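Local atomic coordinates of putative tetR family transcription regulator (Shewanella loihica, PDB entry 3PPB), a protein that probably binds DNA through an N-terminal helix-turn-helix and so regulates transcription, as expected of a TetR-family regulator. Residues A[20-23]-A[29-32]; A[165-168]-A[173-176]. All blocks are in the same frame, centred on the assembly; numbering follows the deposited sequence.

In the fold
The two contacts follow one another along the chain, contact 1 closing before contact 2 opens, and they illustrate one principle twice: the last turns of a helix are packed against the residues that lead into the next. Contact 1 ties helix 10-24 to the approach to helix 32-39, within the probable DNA-binding part of this all-helical TetR-like fold. Contact 2 ties helix 150-170 to the link before helix 178-192, where the second subunit comes within reach. Their centres lie 27 Å apart and their nearest atoms about 10 Å, so they do not touch; the probable DNA-binding end and the region facing the second subunit thus appear to be packed separately.

Contact 1 of 2, residues A[20-23]-A[29-32]; sequences QLFV and GTST
T30 meets helix 10-24 with both branches of its side chain, and the apolar branch does most of the touching. Its methyl CG2 lies 3.7 Å from CB of L21, at the root of that side chain, and CD1 of L21 closes on the same methyl at 4.1 Å. F22 adds a second apolar surface: CE1 of its ring stands 4.1 Å from T30 CG2, and CD1 of the ring is equally far from T30 CB. The methyl reaches the ring obliquely. T30 crosses L21 and F22 each at about a right angle, so one short side chain fits against two consecutive residues of the helix. The torsion explains the division of labour: CG2 is turned anti to the backbone N, while OG1 sits beside that N (chi1 -61°).

The setting is the start of a helix-turn-helix of the TetR family, predicted to bind DNA, in which a helix packs across the turn that precedes the motif's first helix, 32-39. S31, next in the chain, is the N-cap residue of that helix, and its OG is hydrogen-bonded to T34 OG1. I35 of the same helix touches L21, F22 and T30, extending the apolar cluster beyond the two segments, and L57 and L60 of helix 53-74 pack on F22.

Polar contact is of lesser weight here. T30 OG1 comes to 3.3 Å from the carbonyl O of L21, yet its hydrogen bond is made to G26 O, within the connection between the two segments. That bond satisfies the buried hydroxyl and helps fix the rotation of the side chain. The carbonyl O of T30 accepts a hydrogen bond from K53 NZ at the start of helix 53-74.

Contact 2 of 2, residues A[165-168]-A[173-176]; sequences TRYF and ERWQ
The phenolic oxygen of Y167 is gripped by two partners: NH1 of R174 donates to OH at 2.8 Å with an N-H...O angle of 162°, and E180 OE1 of helix 178-192 forms a second hydrogen bond with the same oxygen. The first bond lies almost in the guanidinium plane, so the arginine uses its edge, while the phenol ring is turned 75° from that plane. R174 gets there with a chain extended from CG to NE, bringing CD to 3.2 Å from Y167 OH. E173 OE2 also meets the guanidinium edge, in a salt bridge with NE of R174 at 3.5 Å. E173 probably offsets part of the arginine's charge, and E151 of the second subunit adds a long, weak ion pair at NH1. A phenylalanine in place of Y167 would probably leave R174 NH1 and E180 without their shared hydroxyl, and the guanidinium freer to turn.

Beside this polar group lies an aromatic one. The F168 ring has a neighbour over each face: CD2 of Y167 stands over the centre of one, and CE3 of W175 over the centre of the opposite one, each 3.8 Å above the plane. The indole presents its edge, making a T-shaped pair with the centroids of the phenyl ring and the six-membered ring of the indole 5.3 Å apart and the planes at 69°. The phenyl also reaches the backbone, its CD1 lying 3.5 Å from W175 CA.

The contact thus folds the residues after helix 150-170 back on its last turns. W175 continues onto L94, T95 and M98 of helix 82-99, F168 rests on E180 and S184 of helix 178-192, and Y167 packs on D155 of the second subunit.

Contact 1 of 2, residues A[20-23]-A[29-32]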
loop_
_atom_site.group_PDB
_atom_site.type_symbol
_atom_site.label_atom_id
_atom_site.label_comp_id
_atom_site.label_asym_id
_atom_site.label_seq_id
_atom_site.Cartn_x
_atom_site.Cartn_y
_atom_site.Cartn_z
ATOM N N GLN A 20 9.381 -15.002 7.922
ATOM C CA GLN A 20 10.052 -15.386 6.684
ATOM C C GLN A 20 9.063 -15.988 5.671
ATOM O O GLN A 20 9.029 -15.562 4.516
ATOM C CB GLN A 20 11.185 -16.390 6.968
ATOM C CG GLN A 20 12.379 -15.804 7.705
ATOM N N LEU A 21 8.252 -16.956 6.107
ATOM C CA LEU A 21 7.339 -17.664 5.209
ATOM C C LEU A 21 6.157 -16.825 4.750
ATOM O O LEU A 21 5.799 -16.915 3.576
ATOM C CB LEU A 21 6.847 -18.971 5.842
ATOM C CG LEU A 21 7.907 -20.060 6.034
ATOM C CD1 LEU A 21 7.417 -21.127 6.967
ATOM C CD2 LEU A 21 8.324 -20.689 4.692
ATOM N N PHE A 22 5.558 -16.004 5.643
ATOM C CA PHE A 22 4.435 -15.134 5.265
ATOM C C PHE A 22 4.879 -14.102 4.224
ATOM O O PHE A 22 4.056 -13.633 3.445
ATOM C CB PHE A 22 3.814 -14.428 6.486
ATOM C CG PHE A 22 3.043 -15.301 7.450
ATOM C CD1 PHE A 22 2.603 -16.566 7.072
ATOM C CD2 PHE A 22 2.731 -14.847 8.725
ATOM C CE1 PHE A 22 1.875 -17.362 7.955
ATOM C CE2 PHE A 22 2.001 -15.637 9.608
ATOM C CZ PHE A 22 1.587 -16.901 9.224
ATOM N N VAL A 23 6.174 -13.783 4.179
ATOM C CA VAL A 23 6.681 -12.836 3.190
ATOM C C VAL A 23 6.998 -13.571 1.867
ATOM O O VAL A 23 6.590 -13.101 0.809
ATOM C CB VAL A 23 7.909 -12.066 3.736
ATOM C CG1 VAL A 23 8.751 -11.464 2.607
ATOM C CG2 VAL A 23 7.478 -11.003 4.732
ATOM N N GLY A 29 -0.628 -19.253 1.442
ATOM C CA GLY A 29 0.335 -20.102 0.746
ATOM C C GLY A 29 1.242 -20.859 1.703
ATOM O O GLY A 29 2.002 -21.742 1.287
ATOM N N THR A 30 1.163 -20.522 2.998
ATOM C CA THR A 30 1.972 -21.130 4.054
ATOM C C THR A 30 1.115 -21.980 4.986
ATOM O O THR A 30 0.137 -21.485 5.535
ATOM C CB THR A 30 2.687 -20.024 4.851
ATOM O OG1 THR A 30 3.546 -19.309 3.972
ATOM C CG2 THR A 30 3.489 -20.558 6.033
ATOM N N SER A 31 1.509 -23.238 5.202
ATOM C CA SER A 31 0.793 -24.090 6.133
ATOM C C SER A 31 1.471 -24.030 7.506
ATOM O O SER A 31 2.683 -23.792 7.583
ATOM C CB SER A 31 0.733 -25.530 5.613
ATOM O OG SER A 31 1.933 -26.242 5.872
ATOM N N THR A 32 0.700 -24.301 8.578
ATOM C CA THR A 32 1.198 -24.376 9.957
ATOM C C THR A 32 2.247 -25.498 10.090
ATOM O O THR A 32 3.168 -25.358 10.903
ATOM C CB THR A 32 0.044 -24.581 10.940
ATOM O OG1 THR A 32 -0.891 -25.466 10.358
ATOM C CG2 THR A 32 -0.671 -23.288 11.293
#

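Contact 2 of 2, residues A[165-168]-A[173-176]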
loop_
_atom_site.group_PDB
_atom_site.type_symbol
_atom_site.label_atom_id
_atom_site.label_comp_id
_atom_site.label_asym_id
_atom_site.label_seq_id
_atom_site.Cartn_x
_atom_site.Cartn_y
_atom_site.Cartn_z
ATOM N N THR A 165 8.962 3.978 0.810
ATOM C CA THR A 165 9.775 2.791 1.087
ATOM C C THR A 165 9.737 1.815 -0.091
ATOM O O THR A 165 10.730 1.144 -0.318
ATOM C CB THR A 165 9.411 2.152 2.409
ATOM O OG1 THR A 165 8.037 1.778 2.422
ATOM C CG2 THR A 165 9.739 3.063 3.590
ATOM N N ARG A 166 8.634 1.777 -0.868
ATOM C CA ARG A 166 8.547 1.003 -2.109
ATOM C C ARG A 166 9.588 1.570 -3.075
ATOM O O ARG A 166 10.397 0.832 -3.621
ATOM C CB ARG A 166 7.119 1.129 -2.724
ATOM C CG ARG A 166 6.943 0.646 -4.191
ATOM C CD ARG A 166 6.797 -0.870 -4.283
ATOM N NE ARG A 166 8.084 -1.543 -4.107
ATOM C CZ ARG A 166 8.340 -2.467 -3.188
ATOM N NH1 ARG A 166 7.381 -2.888 -2.374
ATOM N NH2 ARG A 166 9.555 -2.991 -3.087
ATOM N N TYR A 167 9.584 2.908 -3.232
ATOM C CA TYR A 167 10.492 3.661 -4.095
ATOM C C TYR A 167 11.958 3.400 -3.731
ATOM O O TYR A 167 12.761 3.099 -4.622
ATOM C CB TYR A 167 10.173 5.171 -3.985
ATOM C CG TYR A 167 11.002 6.069 -4.873
ATOM C CD1 TYR A 167 10.746 6.164 -6.239
ATOM C CD2 TYR A 167 12.059 6.809 -4.353
ATOM C CE1 TYR A 167 11.514 6.987 -7.065
ATOM C CE2 TYR A 167 12.838 7.624 -5.169
ATOM C CZ TYR A 167 12.535 7.741 -6.518
ATOM O OH TYR A 167 13.260 8.580 -7.333
ATOM N N PHE A 168 12.322 3.533 -2.439
ATOM C CA PHE A 168 13.706 3.380 -2.051
ATOM C C PHE A 168 14.166 1.932 -2.059
ATOM O O PHE A 168 15.347 1.705 -2.278
ATOM C CB PHE A 168 13.994 4.057 -0.712
ATOM C CG PHE A 168 13.966 5.582 -0.819
ATOM C CD1 PHE A 168 14.861 6.254 -1.647
ATOM C CD2 PHE A 168 13.072 6.334 -0.063
ATOM C CE1 PHE A 168 14.847 7.649 -1.744
ATOM C CE2 PHE A 168 13.038 7.745 -0.170
ATOM C CZ PHE A 168 13.938 8.388 -1.005
ATOM N N GLU A 173 19.955 2.931 -4.674
ATOM C CA GLU A 173 20.977 3.951 -4.920
ATOM C C GLU A 173 20.419 5.371 -4.653
ATOM O O GLU A 173 21.170 6.263 -4.264
ATOM C CB GLU A 173 21.562 3.831 -6.346
ATOM C CG GLU A 173 20.708 4.413 -7.478
ATOM C CD GLU A 173 19.482 3.664 -7.978
ATOM O OE1 GLU A 173 19.218 2.535 -7.506
ATOM O OE2 GLU A 173 18.803 4.203 -8.883
ATOM N N ARG A 174 19.107 5.566 -4.812
ATOM C CA ARG A 174 18.481 6.877 -4.608
ATOM C C ARG A 174 18.362 7.218 -3.132
ATOM O O ARG A 174 18.344 8.395 -2.792
ATOM C CB ARG A 174 17.124 6.954 -5.312
ATOM C CG ARG A 174 17.316 6.802 -6.810
ATOM C CD ARG A 174 16.074 7.101 -7.595
ATOM N NE ARG A 174 16.165 6.515 -8.931
ATOM C CZ ARG A 174 15.261 6.666 -9.884
ATOM N NH1 ARG A 174 14.177 7.404 -9.671
ATOM N NH2 ARG A 174 15.435 6.093 -11.066
ATOM N N TRP A 175 18.342 6.202 -2.244
ATOM C CA TRP A 175 18.278 6.406 -0.794
ATOM C C TRP A 175 19.584 7.061 -0.310
ATOM O O TRP A 175 19.594 7.728 0.716
ATOM C CB TRP A 175 17.998 5.058 -0.064
ATOM C CG TRP A 175 18.135 5.117 1.438
ATOM C CD1 TRP A 175 19.078 4.484 2.197
ATOM C CD2 TRP A 175 17.329 5.891 2.361
ATOM N NE1 TRP A 175 18.905 4.798 3.531
ATOM C CE2 TRP A 175 17.856 5.682 3.656
ATOM C CE3 TRP A 175 16.245 6.782 2.208
ATOM C CZ2 TRP A 175 17.342 6.328 4.789
ATOM C CZ3 TRP A 175 15.721 7.395 3.335
ATOM C CH2 TRP A 175 16.260 7.158 4.610
ATOM N N GLN A 176 20.669 6.909 -1.082
ATOM C CA GLN A 176 21.985 7.508 -0.791
ATOM C C GLN A 176 22.069 8.949 -1.280
ATOM O O GLN A 176 23.070 9.616 -1.023
ATOM C CB GLN A 176 23.117 6.685 -1.456
ATOM C CG GLN A 176 23.231 5.228 -0.975
ATOM C CD GLN A 176 23.359 5.068 0.526
ATOM O OE1 GLN A 176 24.104 5.792 1.201
ATOM N NE2 GLN A 176 22.607 4.132 1.084
#